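Local coordinates for protein thymine dioxygenase (Neurospora crassa, PDB 5C3P) that probably acts as a non-haem iron dioxygenase that uses 2-oxoglutarate to oxidise thymine, at residues 213-218 against 270-275; 220-225 against 258-263. All coordinates share one frame; numbering follows the deposited sequence.

The two contacts lie in the catalytic core that this enzyme shares with other 2-oxoglutarate oxygenases, their centres about 12 Å apart. Along the chain contact 2 is nested inside contact 1: 213-218, 220-225, 258-263, then 270-275. Contact 1 joins two neighbouring strands of the small four-stranded antiparallel sheet and carries the metal ligands. Contact 2 sets the start of strand 222-227, from the large mixed sheet, against helix 258-263, which comes before the return to strand 273-275. They meet at two probable hydrogen bonds, Ser270 OG to Asp258 OD1 (2.6 Å) and Asp218 OD2 to Thr223 OG1 (2.7 Å). Both also touch 2-oxoglutarate, so the two sheets grip one co-substrate between them.

Contact 1 (213-218 against 270-275); sequences AGEHTD and STVHRV. With NI (nickel (II) ion), chain E; AKG (2-oxoglutaric acid), chain F; EDO (1,2-ethanediol), chain H.
Asp218, whose carboxylate stands at about a right angle to the His273 ring, has OD2 held by three hydrogen bonds: from a metal-bound water (O to OD2 2.6 Å) and with Thr223 OG1 and Asn255 ND2. They fix the rotation of the group and present OD1 to the nickel ion at 2.2 Å. His216 NE2 and His273 NE2 bind the same nickel ion at 2.3 and 2.2 Å, the two rings meeting obliquely. Both side chains leave the same sheet face, and chi1 of 62° and 53° swings each ring so that NE2 reaches the metal and ND1 the carbonyl two residues back. Each ND1 donates in its ring plane, His216 to Gly214 O at 2.7 Å and His273 to Thr271 O at 2.9 Å, so neither ring can easily turn. Histidine suits both places because one nitrogen anchors while the other binds metal. The antiparallel strands pair Ala213 with Val275 and His216 with His273, a beta bulge shifting the register between. Val275 CG2 packs 3.6 Å from 2-oxoglutarate C5. Keto acid and water complete the site, the His-X-Asp...His facial triad of the double-stranded beta-helix oxygenases, where nickel probably replaces iron.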
loop_
_atom_site.group_PDB
_atom_site.type_symbol
_atom_site.label_atom_id
_atom_site.label_comp_id
_atom_site.label_asym_id
_atom_site.label_seq_id
_atom_site.Cartn_x
_atom_site.Cartn_y
_atom_site.Cartn_z
ATOM N N ALA A 213 -12.964 -1.021 -0.520
ATOM C CA ALA A 213 -12.073 -0.625 0.566
ATOM C C ALA A 213 -12.392 0.814 0.963
ATOM O O ALA A 213 -12.401 1.719 0.107
ATOM C CB ALA A 213 -10.613 -0.737 0.155
ATOM N N GLY A 214 -12.654 1.006 2.256
ATOM C CA GLY A 214 -13.074 2.287 2.801
ATOM C C GLY A 214 -11.964 3.299 2.669
ATOM O O GLY A 214 -10.767 2.947 2.663
ATOM N N GLU A 215 -12.357 4.560 2.546
ATOM C CA GLU A 215 -11.398 5.648 2.377
ATOM C C GLU A 215 -10.452 5.741 3.578
ATOM O O GLU A 215 -10.843 5.485 4.703
ATOM C CB GLU A 215 -12.120 6.973 2.133
ATOM C CG GLU A 215 -12.768 7.601 3.359
ATOM C CD GLU A 215 -13.372 8.972 3.064
ATOM O OE1 GLU A 215 -13.970 9.152 1.984
ATOM O OE2 GLU A 215 -13.250 9.876 3.919
ATOM N N HIS A 216 -9.211 6.122 3.319
ATOM C CA HIS A 216 -8.183 6.160 4.340
ATOM C C HIS A 216 -6.913 6.741 3.764
ATOM O O HIS A 216 -6.753 6.877 2.538
ATOM C CB HIS A 216 -7.859 4.742 4.860
ATOM C CG HIS A 216 -7.311 3.840 3.805
ATOM N ND1 HIS A 216 -8.100 3.291 2.818
ATOM C CD2 HIS A 216 -6.048 3.435 3.540
ATOM C CE1 HIS A 216 -7.353 2.570 2.005
ATOM N NE2 HIS A 216 -6.109 2.632 2.431
ATOM N N THR A 217 -5.997 7.064 4.665
ATOM C CA THR A 217 -4.602 7.260 4.305
ATOM C C THR A 217 -3.812 6.110 4.895
ATOM O O THR A 217 -4.181 5.572 5.937
ATOM C CB THR A 217 -4.033 8.573 4.863
ATOM O OG1 THR A 217 -4.212 8.613 6.285
ATOM C CG2 THR A 217 -4.696 9.749 4.240
ATOM N N ASP A 218 -2.728 5.726 4.228
ATOM C CA ASP A 218 -1.817 4.725 4.757
ATOM C C ASP A 218 -0.992 5.338 5.884
ATOM O O ASP A 218 -0.723 6.549 5.885
ATOM C CB ASP A 218 -0.895 4.196 3.646
ATOM C CG ASP A 218 -1.646 3.419 2.576
ATOM O OD1 ASP A 218 -2.823 3.082 2.788
ATOM O OD2 ASP A 218 -1.055 3.130 1.518
ATOM N N SER A 270 0.353 12.667 2.058
ATOM C CA SER A 270 -0.286 11.373 2.269
ATOM C C SER A 270 -1.743 11.559 1.902
ATOM O O SER A 270 -2.480 12.291 2.573
ATOM C CB SER A 270 -0.161 10.915 3.725
ATOM O OG SER A 270 -0.823 9.667 3.919
ATOM N N THR A 271 -2.159 10.909 0.829
ATOM C CA THR A 271 -3.410 11.241 0.182
ATOM C C THR A 271 -4.491 10.195 0.461
ATOM O O THR A 271 -4.238 8.975 0.482
ATOM C CB THR A 271 -3.174 11.439 -1.320
ATOM O OG1 THR A 271 -2.222 12.493 -1.490
ATOM C CG2 THR A 271 -4.465 11.833 -2.054
ATOM N N VAL A 272 -5.705 10.690 0.671
ATOM C CA VAL A 272 -6.845 9.816 0.900
ATOM C C VAL A 272 -7.140 9.035 -0.383
ATOM O O VAL A 272 -7.182 9.595 -1.486
ATOM C CB VAL A 272 -8.088 10.622 1.344
ATOM C CG1 VAL A 272 -9.296 9.715 1.500
ATOM C CG2 VAL A 272 -7.802 11.377 2.653
ATOM N N HIS A 273 -7.353 7.735 -0.231
ATOM C CA HIS A 273 -7.762 6.905 -1.338
ATOM C C HIS A 273 -8.683 5.792 -0.850
ATOM O O HIS A 273 -8.747 5.498 0.356
ATOM C CB HIS A 273 -6.544 6.318 -2.041
ATOM C CG HIS A 273 -5.618 5.606 -1.119
ATOM N ND1 HIS A 273 -4.857 6.258 -0.172
ATOM C CD2 HIS A 273 -5.345 4.291 -0.982
ATOM C CE1 HIS A 273 -4.149 5.377 0.505
ATOM N NE2 HIS A 273 -4.416 4.179 0.022
ATOM N N ARG A 274 -9.357 5.163 -1.809
ATOM C CA ARG A 274 -10.345 4.115 -1.544
ATOM C C ARG A 274 -10.478 3.224 -2.768
ATOM O O ARG A 274 -9.946 3.529 -3.836
ATOM C CB ARG A 274 -11.724 4.735 -1.203
ATOM C CG ARG A 274 -12.373 5.454 -2.380
ATOM C CD ARG A 274 -13.687 6.144 -2.025
ATOM N NE ARG A 274 -14.337 6.635 -3.246
ATOM C CZ ARG A 274 -15.493 7.288 -3.279
ATOM N NH1 ARG A 274 -16.146 7.527 -2.151
ATOM N NH2 ARG A 274 -15.997 7.699 -4.443
ATOM N N VAL A 275 -11.185 2.114 -2.599
ATOM C CA VAL A 275 -11.538 1.246 -3.713
ATOM C C VAL A 275 -13.047 1.106 -3.766
ATOM O O VAL A 275 -13.672 0.610 -2.829
ATOM C CB VAL A 275 -10.909 -0.155 -3.610
ATOM C CG1 VAL A 275 -11.215 -0.954 -4.871
ATOM C CG2 VAL A 275 -9.396 -0.066 -3.396
HETATM NI NI NI E . -4.160 2.293 1.194
HETATM C C1 AKG F . -4.721 -0.614 1.283
HETATM O O1 AKG F . -4.138 0.188 2.045
HETATM O O2 AKG F . -4.882 -1.816 1.605
HETATM C C2 AKG F . -5.232 -0.112 -0.004
HETATM O O5 AKG F . -5.290 1.099 -0.216
HETATM C C3 AKG F . -5.685 -1.100 -1.060
HETATM C C4 AKG F . -5.819 -0.443 -2.430
HETATM C C5 AKG F . -6.101 -1.439 -3.531
HETATM O O3 AKG F . -5.937 -1.056 -4.707
HETATM O O4 AKG F . -6.519 -2.586 -3.256
HETATM C C1 EDO H . -4.906 15.526 -2.625
HETATM O O1 EDO H . -5.931 15.084 -1.696
HETATM C C2 EDO H . -3.507 15.793 -2.035
HETATM O O2 EDO H . -3.207 15.094 -0.808
HETATM O O HOH W 1 -15.628 7.343 0.742
HETATM O O HOH W 2 -2.021 7.636 2.091
HETATM O O HOH W 3 -2.381 1.679 -0.112
#

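Contact 2 (220-225 against 258-263); sequences GSITLL and DLLARW. With AKG (2-oxoglutaric acid), chain F.
Gly220 and Ser221 press their carbonyls against the first turn of helix 258-263, and here the packing is close. Gly220 O meets the helix start, where Leu259 N at 3.1 Å and Leu260 N at 3.5 Å each give it only a weak hydrogen bond; first-turn N-H groups have no carbonyl of their own helix to bind. Leu259 CB comes up beside the same oxygen, 3.4 Å away, while Leu260 CB sits 3.3 Å from Ser221 O. With its CG anti to the backbone N (chi1 -178°), Leu260 runs alongside Ile222 in the same direction, and its CD2 touches Ile222 CD1 at 3.8 Å. Branched aliphatic residues suit this buried seam, which helix 147-173 extends through Met166 against Ile222. Ser221 and Ile222 both face Cys295 in a classic beta bulge, where a serine can hydrogen-bond through OG to Cys295 O. The outer side is looser: Asp258 points away from the strand, is partly exposed, and spends its carboxylate on Arg330, Thr217 OG1 and Ser270.

Further on the strand leaves the helix, and Leu225 turns to 2-oxoglutarate, its CD2 3.4 Å from O3 and its CD1 3.7 Å from C5. An alanine here removes CG and both methyls, so the C5 end would probably face a gap and lose its apolar packing on that flank, its polar partners remaining. The chemistry implies a division of labour: Arg288 and Ser290 bind the co-substrate by polar contacts, Leu225 supplies an apolar wall, and weak bonds, CB-to-carbonyl contacts and one aliphatic pair together hold the helix start.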
loop_
_atom_site.group_PDB
_atom_site.type_symbol
_atom_site.label_atom_id
_atom_site.label_comp_id
_atom_site.label_asym_id
_atom_site.label_seq_id
_atom_site.Cartn_x
_atom_site.Cartn_y
_atom_site.Cartn_z
ATOM N N GLY A 220 2.210 4.351 7.019
ATOM C CA GLY A 220 3.666 4.217 6.963
ATOM C C GLY A 220 4.395 5.243 6.122
ATOM O O GLY A 220 3.938 6.367 5.956
ATOM N N SER A 221 5.560 4.872 5.604
ATOM C CA SER A 221 6.305 5.789 4.763
ATOM C C SER A 221 5.840 5.720 3.303
ATOM O O SER A 221 5.329 6.708 2.754
ATOM C CB SER A 221 7.805 5.561 4.891
ATOM O OG SER A 221 8.095 4.174 4.916
ATOM N N ILE A 222 6.014 4.557 2.693
ATOM C CA ILE A 222 5.724 4.363 1.284
ATOM C C ILE A 222 4.894 3.079 1.146
ATOM O O ILE A 222 5.113 2.116 1.874
ATOM C CB ILE A 222 7.057 4.295 0.499
ATOM C CG1 ILE A 222 7.641 5.706 0.307
ATOM C CG2 ILE A 222 6.937 3.544 -0.819
ATOM C CD1 ILE A 222 6.973 6.564 -0.739
ATOM N N THR A 223 3.922 3.088 0.241
ATOM C CA THR A 223 3.205 1.869 -0.140
ATOM C C THR A 223 3.406 1.602 -1.627
ATOM O O THR A 223 3.241 2.503 -2.460
ATOM C CB THR A 223 1.696 1.973 0.156
ATOM O OG1 THR A 223 1.508 2.190 1.540
ATOM C CG2 THR A 223 0.951 0.706 -0.243
ATOM N N LEU A 224 3.789 0.369 -1.946
ATOM C CA LEU A 224 3.907 -0.089 -3.332
ATOM C C LEU A 224 2.670 -0.882 -3.637
ATOM O O LEU A 224 2.431 -1.910 -2.999
ATOM C CB LEU A 224 5.120 -1.007 -3.503
ATOM C CG LEU A 224 6.444 -0.495 -2.977
ATOM C CD1 LEU A 224 7.514 -1.565 -3.152
ATOM C CD2 LEU A 224 6.812 0.775 -3.719
ATOM N N LEU A 225 1.871 -0.406 -4.588
ATOM C CA LEU A 225 0.570 -1.012 -4.875
ATOM C C LEU A 225 0.531 -1.617 -6.274
ATOM O O LEU A 225 0.605 -0.901 -7.283
ATOM C CB LEU A 225 -0.564 0.016 -4.725
ATOM C CG LEU A 225 -1.954 -0.531 -5.068
ATOM C CD1 LEU A 225 -2.418 -1.556 -4.037
ATOM C CD2 LEU A 225 -2.964 0.600 -5.180
ATOM N N ASP A 258 1.331 8.477 6.060
ATOM C CA ASP A 258 1.258 9.545 7.064
ATOM C C ASP A 258 2.602 9.784 7.743
ATOM O O ASP A 258 2.952 10.921 8.064
ATOM C CB ASP A 258 0.186 9.197 8.112
ATOM C CG ASP A 258 -1.234 9.296 7.562
ATOM O OD1 ASP A 258 -1.437 9.827 6.451
ATOM O OD2 ASP A 258 -2.176 8.880 8.272
ATOM N N LEU A 259 3.353 8.708 7.963
ATOM C CA LEU A 259 4.645 8.819 8.607
ATOM C C LEU A 259 5.634 9.609 7.746
ATOM O O LEU A 259 6.388 10.436 8.255
ATOM C CB LEU A 259 5.203 7.442 8.971
ATOM C CG LEU A 259 6.393 7.444 9.935
ATOM C CD1 LEU A 259 6.205 8.428 11.092
ATOM C CD2 LEU A 259 6.615 6.048 10.484
ATOM N N LEU A 260 5.605 9.385 6.439
ATOM C CA LEU A 260 6.454 10.147 5.524
ATOM C C LEU A 260 5.977 11.593 5.380
ATOM O O LEU A 260 6.794 12.501 5.286
ATOM C CB LEU A 260 6.544 9.476 4.155
ATOM C CG LEU A 260 7.438 10.138 3.096
ATOM C CD1 LEU A 260 8.842 10.367 3.612
ATOM C CD2 LEU A 260 7.491 9.287 1.837
ATOM N N ALA A 261 4.667 11.819 5.351
ATOM C CA ALA A 261 4.160 13.198 5.352
ATOM C C ALA A 261 4.818 13.970 6.494
ATOM O O ALA A 261 5.386 15.053 6.313
ATOM C CB ALA A 261 2.634 13.219 5.488
ATOM N N ARG A 262 4.776 13.367 7.670
ATOM C CA ARG A 262 5.313 13.964 8.882
ATOM C C ARG A 262 6.837 14.112 8.836
ATOM O O ARG A 262 7.395 15.155 9.180
ATOM C CB ARG A 262 4.914 13.075 10.055
ATOM C CG ARG A 262 5.125 13.682 11.412
ATOM C CD ARG A 262 4.905 12.633 12.492
ATOM N NE ARG A 262 5.267 13.200 13.779
ATOM C CZ ARG A 262 4.448 13.377 14.810
ATOM N NH1 ARG A 262 3.181 13.004 14.753
ATOM N NH2 ARG A 262 4.927 13.913 15.919
ATOM N N TRP A 263 7.487 13.032 8.429
ATOM C CA TRP A 263 8.927 12.953 8.310
ATOM C C TRP A 263 9.436 14.044 7.371
ATOM O O TRP A 263 10.496 14.627 7.586
ATOM C CB TRP A 263 9.296 11.579 7.738
ATOM C CG TRP A 263 10.687 11.119 7.968
ATOM C CD1 TRP A 263 11.701 11.789 8.602
ATOM C CD2 TRP A 263 11.235 9.871 7.544
ATOM N NE1 TRP A 263 12.832 11.022 8.607
ATOM C CE2 TRP A 263 12.574 9.838 7.967
ATOM C CE3 TRP A 263 10.713 8.765 6.859
ATOM C CZ2 TRP A 263 13.405 8.747 7.719
ATOM C CZ3 TRP A 263 11.535 7.692 6.611
ATOM C CH2 TRP A 263 12.865 7.684 7.047
HETATM C C1 AKG F . -4.721 -0.614 1.283
HETATM O O1 AKG F . -4.138 0.188 2.045
HETATM O O2 AKG F . -4.882 -1.816 1.605
HETATM C C2 AKG F . -5.232 -0.112 -0.004
HETATM O O5 AKG F . -5.290 1.099 -0.216
HETATM C C3 AKG F . -5.685 -1.100 -1.060
HETATM C C4 AKG F . -5.819 -0.443 -2.430
HETATM C C5 AKG F . -6.101 -1.439 -3.531
HETATM O O3 AKG F . -5.937 -1.056 -4.707
HETATM O O4 AKG F . -6.519 -2.586 -3.256
#